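Local coordinates for protein carbohydrate binding module E1 (PDB 5KLC) that probably binds carbohydrate through a small single-chain fold built of beta strands, at residues G43-V48 and T64-T69; S50-T55 and F90-D95. All coordinates share one frame; numbering follows the deposited sequence.

Contact 1 and contact 2 lie with their centres about 10 Å apart. Their segments alternate along the chain: 43-48, 50-55, 64-69, then 90-95. Contact 1 lies toward the surface and joins strands 40-44 and 67-71, neighbours within the antiparallel four-stranded sheet. Contact 2 is close to the centre of the chain and spans the core, from strand 50-54 of the mixed sheet to strand 90-96 of the antiparallel one. Strands 40-44 and 90-96 are neighbours, so the two contacts touch: Gly43 O lies 2.8 Å from Lys93 N, a probable hydrogen bond. This is consistent with a beta sandwich, with edge pairing in one sheet and packing between the two.

Contact 1 of 2, residues G43-V48 and T64-T69; sequences GSWTGV and TGNGWT
Trp45 and Trp68 meet in a T-shaped (edge-to-face) stack. The benzo edge of Trp45 points at one face of the Trp68 indole, with the planes 80° apart. Trp45 CZ2 comes 3.4 Å from Trp68 NE1, and Trp45 CH2 sits 3.5 Å from Trp68 CZ2. Gly43 CA lies over the same face of Trp68, 3.9 Å from the centroid of the six-membered ring, as a CH-pi contact. The lack of a side chain at Gly43 lets the ring lie close on its CA. Trp45 carries CG beside its backbone N (chi1 -62°), which brings one face of its indole over Gly67 N. At the pyrrole end, Trp45 NE1 is 3.6 Å from Gly67 CA.

Beneath the rings the backbones pair antiparallel. Ser44 N donates to Gly67 O, and Gly67 N donates to Ser44 O at 2.9 Å. Asn66 and Gly67 both face Ser44, which makes a classic beta bulge. Beyond the bulge the loops stay joined: Gly47 N reaches a lone pair of Gly65 O, 2.9 Å away, in the carbonyl plane.

Asn63 backs the turn, bonding through OD1 to Gly65 N and through ND2 to Gly67 O. Strand 40-44 lies between strands 67-71 and 90-96. From the latter, Asn91 O accepts the Ser44 hydroxyl, and Lys93 and Asp95 touch the Trp68 side chain.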
ATOM      1  N   GLY A  43       5.900   4.295  -1.729  1.00  9.42           N
ATOM      2  CA  GLY A  43       6.826   5.374  -1.406  1.00  9.13           C
ATOM      3  C   GLY A  43       6.365   6.208  -0.231  1.00 12.27           C
ATOM      4  O   GLY A  43       5.192   6.578  -0.141  1.00  9.90           O
ATOM      5  N   SER A  44       7.300   6.522   0.666  1.00 10.87           N
ATOM      6  CA  SER A  44       6.976   7.400   1.776  1.00 10.11           C
ATOM      7  C   SER A  44       8.246   8.086   2.250  1.00 14.76           C
ATOM      8  O   SER A  44       9.343   7.530   2.158  1.00 11.08           O
ATOM      9  CB  SER A  44       6.322   6.648   2.937  1.00 10.17           C
ATOM     10  OG  SER A  44       6.001   7.581   3.958  1.00 12.49           O
ATOM     11  N   TRP A  45       8.079   9.309   2.755  1.00 15.35           N
ATOM     12  CA  TRP A  45       9.206  10.140   3.153  1.00 16.37           C
ATOM     13  C   TRP A  45       8.982  10.783   4.513  1.00 15.54           C
ATOM     14  O   TRP A  45       9.756  11.664   4.910  1.00 16.26           O
ATOM     15  CB  TRP A  45       9.484  11.190   2.067  1.00 14.20           C
ATOM     16  CG  TRP A  45       9.862  10.510   0.784  1.00 10.92           C
ATOM     17  CD1 TRP A  45      11.130  10.204   0.357  1.00 13.14           C
ATOM     18  CD2 TRP A  45       8.967   9.977  -0.205  1.00 10.89           C
ATOM     19  NE1 TRP A  45      11.073   9.534  -0.845  1.00 11.07           N
ATOM     20  CE2 TRP A  45       9.759   9.377  -1.207  1.00 10.96           C
ATOM     21  CE3 TRP A  45       7.577   9.963  -0.344  1.00 13.61           C
ATOM     22  CZ2 TRP A  45       9.205   8.774  -2.334  1.00 13.61           C
ATOM     23  CZ3 TRP A  45       7.026   9.351  -1.463  1.00 16.28           C
ATOM     24  CH2 TRP A  45       7.842   8.767  -2.442  1.00 14.91           C
ATOM     25  N   THR A  46       7.969  10.338   5.254  1.00 11.30           N
ATOM     26  CA  THR A  46       7.648  10.896   6.564  1.00 12.94           C
ATOM     27  C   THR A  46       8.619  10.444   7.652  1.00 12.24           C
ATOM     28  O   THR A  46       8.657  11.055   8.725  1.00 13.97           O
ATOM     29  CB  THR A  46       6.208  10.507   6.926  1.00 20.45           C
ATOM     30  OG1 THR A  46       5.329  10.932   5.878  1.00 20.87           O
ATOM     31  CG2 THR A  46       5.761  11.159   8.216  1.00 22.05           C
ATOM     32  N   GLY A  47       9.428   9.422   7.400  1.00 15.12           N
ATOM     33  CA  GLY A  47      10.300   8.887   8.425  1.00 12.16           C
ATOM     34  C   GLY A  47       9.658   7.855   9.323  1.00 15.12           C
ATOM     35  O   GLY A  47      10.269   7.456  10.316  1.00 15.67           O
ATOM     36  N   VAL A  48       8.442   7.422   9.013  1.00 11.99           N
ATOM     37  CA  VAL A  48       7.713   6.444   9.812  1.00 12.41           C
ATOM     38  C   VAL A  48       7.788   5.105   9.101  1.00 13.44           C
ATOM     39  O   VAL A  48       7.464   5.014   7.911  1.00 14.18           O
ATOM     40  CB  VAL A  48       6.249   6.871  10.013  1.00 12.84           C
ATOM     41  CG1 VAL A  48       5.454   5.778  10.706  1.00 15.40           C
ATOM     42  CG2 VAL A  48       6.183   8.137  10.827  1.00 16.07           C
ATOM     43  N   THR A  64      10.593   1.922   5.164  1.00 13.10           N
ATOM     44  CA  THR A  64      11.193   2.546   6.338  1.00 12.27           C
ATOM     45  C   THR A  64      11.001   4.050   6.381  1.00 12.42           C
ATOM     46  O   THR A  64      11.493   4.688   7.315  1.00 15.07           O
ATOM     47  CB  THR A  64      12.688   2.231   6.418  1.00 20.25           C
ATOM     48  OG1 THR A  64      13.350   2.693   5.234  1.00 17.85           O
ATOM     49  CG2 THR A  64      12.910   0.738   6.581  1.00 23.51           C
ATOM     50  N   GLY A  65      10.303   4.625   5.407  1.00 11.67           N
ATOM     51  CA  GLY A  65       9.907   6.015   5.479  1.00 11.99           C
ATOM     52  C   GLY A  65      10.850   6.991   4.822  1.00 12.64           C
ATOM     53  O   GLY A  65      10.779   8.190   5.116  1.00 13.37           O
ATOM     54  N   ASN A  66      11.734   6.528   3.952  1.00 13.53           N
ATOM     55  CA  ASN A  66      12.638   7.431   3.249  1.00 13.94           C
ATOM     56  C   ASN A  66      12.936   6.885   1.851  1.00 12.98           C
ATOM     57  O   ASN A  66      14.084   6.834   1.409  1.00 13.76           O
ATOM     58  CB  ASN A  66      13.916   7.656   4.055  1.00 16.45           C
ATOM     59  CG  ASN A  66      14.771   8.773   3.481  1.00 24.25           C
ATOM     60  OD1 ASN A  66      14.260   9.720   2.874  1.00 22.67           O
ATOM     61  ND2 ASN A  66      16.079   8.666   3.663  1.00 28.35           N
ATOM     62  N   GLY A  67      11.900   6.488   1.128  1.00 11.96           N
ATOM     63  CA  GLY A  67      12.065   6.121  -0.263  1.00 11.77           C
ATOM     64  C   GLY A  67      10.994   5.139  -0.697  1.00 10.75           C
ATOM     65  O   GLY A  67       9.914   5.090  -0.124  1.00 10.19           O
ATOM     66  N   TRP A  68      11.340   4.361  -1.717  1.00 10.75           N
ATOM     67  CA  TRP A  68      10.408   3.475  -2.403  1.00 10.09           C
ATOM     68  C   TRP A  68      10.701   2.019  -2.072  1.00 11.44           C
ATOM     69  O   TRP A  68      11.845   1.572  -2.189  1.00 10.98           O
ATOM     70  CB  TRP A  68      10.514   3.654  -3.914  1.00 10.44           C
ATOM     71  CG  TRP A  68      10.070   4.972  -4.434  1.00 10.71           C
ATOM     72  CD1 TRP A  68      10.850   6.057  -4.714  1.00 11.56           C
ATOM     73  CD2 TRP A  68       8.729   5.342  -4.755  1.00 10.40           C
ATOM     74  NE1 TRP A  68      10.069   7.086  -5.193  1.00 12.82           N
ATOM     75  CE2 TRP A  68       8.761   6.665  -5.228  1.00 11.48           C
ATOM     76  CE3 TRP A  68       7.497   4.679  -4.674  1.00 11.52           C
ATOM     77  CZ2 TRP A  68       7.604   7.344  -5.635  1.00 12.79           C
ATOM     78  CZ3 TRP A  68       6.352   5.347  -5.078  1.00 12.28           C
ATOM     79  CH2 TRP A  68       6.417   6.668  -5.561  1.00 12.27           C
ATOM     80  N   THR A  69       9.658   1.266  -1.738  1.00 10.07           N
ATOM     81  CA  THR A  69       9.747  -0.178  -1.600  1.00  9.49           C
ATOM     82  C   THR A  69       9.190  -0.810  -2.864  1.00 12.16           C
ATOM     83  O   THR A  69       8.036  -0.565  -3.214  1.00  8.96           O
ATOM     84  CB  THR A  69       8.965  -0.678  -0.385  1.00  9.12           C
ATOM     85  OG1 THR A  69       9.527  -0.114   0.807  1.00 13.64           O
ATOM     86  CG2 THR A  69       9.073  -2.212  -0.310  1.00 16.21           C
TER

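Contact 2 of 2, residues S50-T55 and F90-D95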
ATOM      1  N   SER A  50       6.472   1.539   8.056  1.00 11.50           N
ATOM      2  CA  SER A  50       5.139   0.993   7.854  1.00 12.46           C
ATOM      3  C   SER A  50       5.263  -0.391   7.229  1.00 12.43           C
ATOM      4  O   SER A  50       6.299  -0.749   6.666  1.00 12.45           O
ATOM      5  CB  SER A  50       4.290   1.919   6.972  1.00 11.35           C
ATOM      6  OG  SER A  50       4.938   2.187   5.745  1.00 13.71           O
ATOM      7  N   SER A  51       4.200  -1.178   7.343  1.00 11.97           N
ATOM      8  CA  SER A  51       4.209  -2.517   6.782  1.00 10.54           C
ATOM      9  C   SER A  51       2.846  -2.810   6.177  1.00  9.52           C
ATOM     10  O   SER A  51       1.823  -2.268   6.617  1.00  9.65           O
ATOM     11  CB  SER A  51       4.579  -3.584   7.820  1.00 16.77           C
ATOM     12  OG  SER A  51       3.548  -3.764   8.774  1.00 25.88           O
ATOM     13  N   TYR A  52       2.851  -3.688   5.171  1.00  9.30           N
ATOM     14  CA  TYR A  52       1.706  -3.898   4.297  1.00  9.07           C
ATOM     15  C   TYR A  52       1.532  -5.377   4.011  1.00  9.68           C
ATOM     16  O   TYR A  52       2.515  -6.088   3.794  1.00  9.74           O
ATOM     17  CB  TYR A  52       1.885  -3.161   2.963  1.00  8.51           C
ATOM     18  CG  TYR A  52       2.243  -1.700   3.135  1.00 10.57           C
ATOM     19  CD1 TYR A  52       3.546  -1.316   3.459  1.00 10.80           C
ATOM     20  CD2 TYR A  52       1.283  -0.706   2.965  1.00 11.45           C
ATOM     21  CE1 TYR A  52       3.877   0.006   3.616  1.00 10.38           C
ATOM     22  CE2 TYR A  52       1.608   0.627   3.112  1.00  9.40           C
ATOM     23  CZ  TYR A  52       2.911   0.976   3.437  1.00  8.32           C
ATOM     24  OH  TYR A  52       3.259   2.296   3.611  1.00 10.46           O
ATOM     25  N   ASN A  53       0.277  -5.821   4.000  1.00  9.83           N
ATOM     26  CA  ASN A  53      -0.117  -7.119   3.460  1.00 10.37           C
ATOM     27  C   ASN A  53      -1.063  -6.885   2.290  1.00 10.25           C
ATOM     28  O   ASN A  53      -2.056  -6.165   2.431  1.00 12.66           O
ATOM     29  CB  ASN A  53      -0.815  -8.002   4.512  1.00 11.30           C
ATOM     30  CG  ASN A  53       0.097  -8.407   5.641  1.00 15.68           C
ATOM     31  OD1 ASN A  53       1.314  -8.361   5.507  1.00 14.93           O
ATOM     32  ND2 ASN A  53      -0.486  -8.836   6.759  1.00 14.29           N
ATOM     33  N   ILE A  54      -0.770  -7.501   1.149  1.00 10.37           N
ATOM     34  CA  ILE A  54      -1.651  -7.465  -0.009  1.00 10.59           C
ATOM     35  C   ILE A  54      -2.495  -8.726   0.003  1.00 11.63           C
ATOM     36  O   ILE A  54      -1.959  -9.841   0.048  1.00 12.19           O
ATOM     37  CB  ILE A  54      -0.863  -7.357  -1.320  1.00 10.39           C
ATOM     38  CG1 ILE A  54      -0.042  -6.053  -1.359  1.00  9.55           C
ATOM     39  CG2 ILE A  54      -1.824  -7.461  -2.501  1.00 10.96           C
ATOM     40  CD1 ILE A  54       0.836  -5.925  -2.598  1.00 13.07           C
ATOM     41  N   THR A  55      -3.811  -8.550  -0.031  1.00 12.12           N
ATOM     42  CA  THR A  55      -4.716  -9.694  -0.006  1.00 15.23           C
ATOM     43  C   THR A  55      -4.479 -10.568  -1.229  1.00 13.93           C
ATOM     44  O   THR A  55      -4.442 -10.076  -2.358  1.00 13.76           O
ATOM     45  CB  THR A  55      -6.166  -9.219   0.040  1.00 13.94           C
ATOM     46  OG1 THR A  55      -6.357  -8.409   1.201  1.00 13.60           O
ATOM     47  CG2 THR A  55      -7.134 -10.415   0.103  1.00 15.43           C
ATOM     48  N   PHE A  90       0.947   8.934   8.191  1.00 12.42           N
ATOM     49  CA  PHE A  90       2.085   9.208   7.330  1.00 11.25           C
ATOM     50  C   PHE A  90       1.611   9.351   5.891  1.00 11.31           C
ATOM     51  O   PHE A  90       0.612   8.750   5.485  1.00 13.92           O
ATOM     52  CB  PHE A  90       3.140   8.095   7.448  1.00 13.23           C
ATOM     53  CG  PHE A  90       2.660   6.746   6.967  1.00 11.51           C
ATOM     54  CD1 PHE A  90       1.786   5.982   7.732  1.00 10.86           C
ATOM     55  CD2 PHE A  90       3.091   6.241   5.750  1.00  9.57           C
ATOM     56  CE1 PHE A  90       1.342   4.743   7.279  1.00 11.71           C
ATOM     57  CE2 PHE A  90       2.653   5.002   5.295  1.00 10.59           C
ATOM     58  CZ  PHE A  90       1.778   4.257   6.054  1.00 13.69           C
ATOM     59  N   ASN A  91       2.338  10.162   5.127  1.00 12.12           N
ATOM     60  CA  ASN A  91       2.033  10.357   3.716  1.00 14.66           C
ATOM     61  C   ASN A  91       2.677   9.256   2.886  1.00 16.89           C
ATOM     62  O   ASN A  91       3.882   8.998   2.995  1.00 14.23           O
ATOM     63  CB  ASN A  91       2.526  11.725   3.238  1.00 14.55           C
ATOM     64  CG  ASN A  91       1.668  12.859   3.736  1.00 23.22           C
ATOM     65  OD1 ASN A  91       0.457  12.712   3.895  1.00 19.61           O
ATOM     66  ND2 ASN A  91       2.292  14.013   3.984  1.00 25.09           N
ATOM     67  N   VAL A  92       1.883   8.621   2.035  1.00 10.79           N
ATOM     68  CA  VAL A  92       2.375   7.509   1.238  1.00  9.88           C
ATOM     69  C   VAL A  92       1.859   7.670  -0.181  1.00 10.41           C
ATOM     70  O   VAL A  92       0.795   8.254  -0.414  1.00 11.60           O
ATOM     71  CB  VAL A  92       1.941   6.154   1.840  1.00  9.32           C
ATOM     72  CG1 VAL A  92       0.408   6.001   1.795  1.00 11.79           C
ATOM     73  CG2 VAL A  92       2.645   4.999   1.136  1.00 11.23           C
ATOM     74  N   LYS A  93       2.609   7.152  -1.143  1.00 11.01           N
ATOM     75  CA  LYS A  93       2.006   6.972  -2.450  1.00 13.44           C
ATOM     76  C   LYS A  93       2.273   5.583  -2.993  1.00 10.19           C
ATOM     77  O   LYS A  93       3.316   4.975  -2.748  1.00 12.21           O
ATOM     78  CB  LYS A  93       2.441   8.025  -3.465  1.00 18.35           C
ATOM     79  CG  LYS A  93       3.876   8.391  -3.535  1.00 19.73           C
ATOM     80  CD  LYS A  93       3.935   9.706  -4.309  1.00 25.17           C
ATOM     81  CE  LYS A  93       5.321  10.046  -4.813  1.00 27.71           C
ATOM     82  NZ  LYS A  93       5.322  11.329  -5.607  1.00 32.53           N
ATOM     83  N   PHE A  94       1.285   5.092  -3.724  1.00 10.56           N
ATOM     84  CA  PHE A  94       1.387   3.853  -4.470  1.00 10.68           C
ATOM     85  C   PHE A  94       1.596   4.213  -5.931  1.00 11.04           C
ATOM     86  O   PHE A  94       0.920   5.109  -6.448  1.00 12.91           O
ATOM     87  CB  PHE A  94       0.124   3.015  -4.279  1.00 12.51           C
ATOM     88  CG  PHE A  94      -0.014   2.450  -2.887  1.00 19.15           C
ATOM     89  CD1 PHE A  94      -0.181   3.282  -1.790  1.00 25.55           C
ATOM     90  CD2 PHE A  94       0.067   1.089  -2.670  1.00 26.74           C
ATOM     91  CE1 PHE A  94      -0.291   2.759  -0.504  1.00 24.22           C
ATOM     92  CE2 PHE A  94      -0.034   0.573  -1.382  1.00 26.19           C
ATOM     93  CZ  PHE A  94      -0.223   1.410  -0.310  1.00 20.23           C
ATOM     94  N   ASP A  95       2.550   3.549  -6.583  1.00 11.69           N
ATOM     95  CA  ASP A  95       2.864   3.840  -7.977  1.00 10.93           C
ATOM     96  C   ASP A  95       3.224   2.522  -8.651  1.00 11.18           C
ATOM     97  O   ASP A  95       3.249   1.466  -8.018  1.00 12.80           O
ATOM     98  CB  ASP A  95       3.991   4.883  -8.076  1.00 11.69           C
ATOM     99  CG  ASP A  95       3.941   5.705  -9.370  1.00 13.91           C
ATOM    100  OD1 ASP A  95       4.340   6.898  -9.330  1.00 16.38           O
ATOM    101  OD2 ASP A  95       3.524   5.172 -10.419  1.00 12.06           O
TER
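Tyr52 reaches from strand 50-54 across the core to Phe90, Val92 and Phe94. Its CG sits beside the backbone N (chi1 -51°), and CB aims the ring at strand 90-96. Along one side of the ring, CD2 and CE2 meet the end of Phe94, with Tyr52 CE2 4.0 Å from Phe94 CZ. At the far end, Tyr52 CZ is 4.3 Å from Phe90 CZ. The hydroxyl completes the reach. Tyr52 OH lies near the plane of the Phe90 ring, at its edge, 3.2 Å from Phe90 CE2. Val92 CG2 lies 3.7 Å from Tyr52 OH.

The hydroxyl has a polar mate in this apolar setting. Tyr52 OH and Ser50 OG, two residues back on the same strand, share a hydrogen bond of 2.7 Å. Ser50 meets Phe90 as well, Ser50 CB lying 3.6 Å from Phe90 CZ. Phe90 comes from the other strand, its side chain meeting that of Tyr52 from the opposite direction. With an alanine here in place of the Phe90 ring, a gap would probably open beside Ser50, and the Tyr52 hydroxyl would lose the edge packed against it.

No hydrogen bond joins the two segments; side chains alone join them, as between the sheets of a beta sandwich. The axes of segments 50-54 and 90-95 approach to 10.9 Å, at 44° to each other. Strand 50-54 runs between strands 77-86 and 61-63, whose Ile83 and Ile61 touch Tyr52. Strand 23-25, neighbour of 90-96 in its sheet, brings Phe23 and Ala25 against Val92.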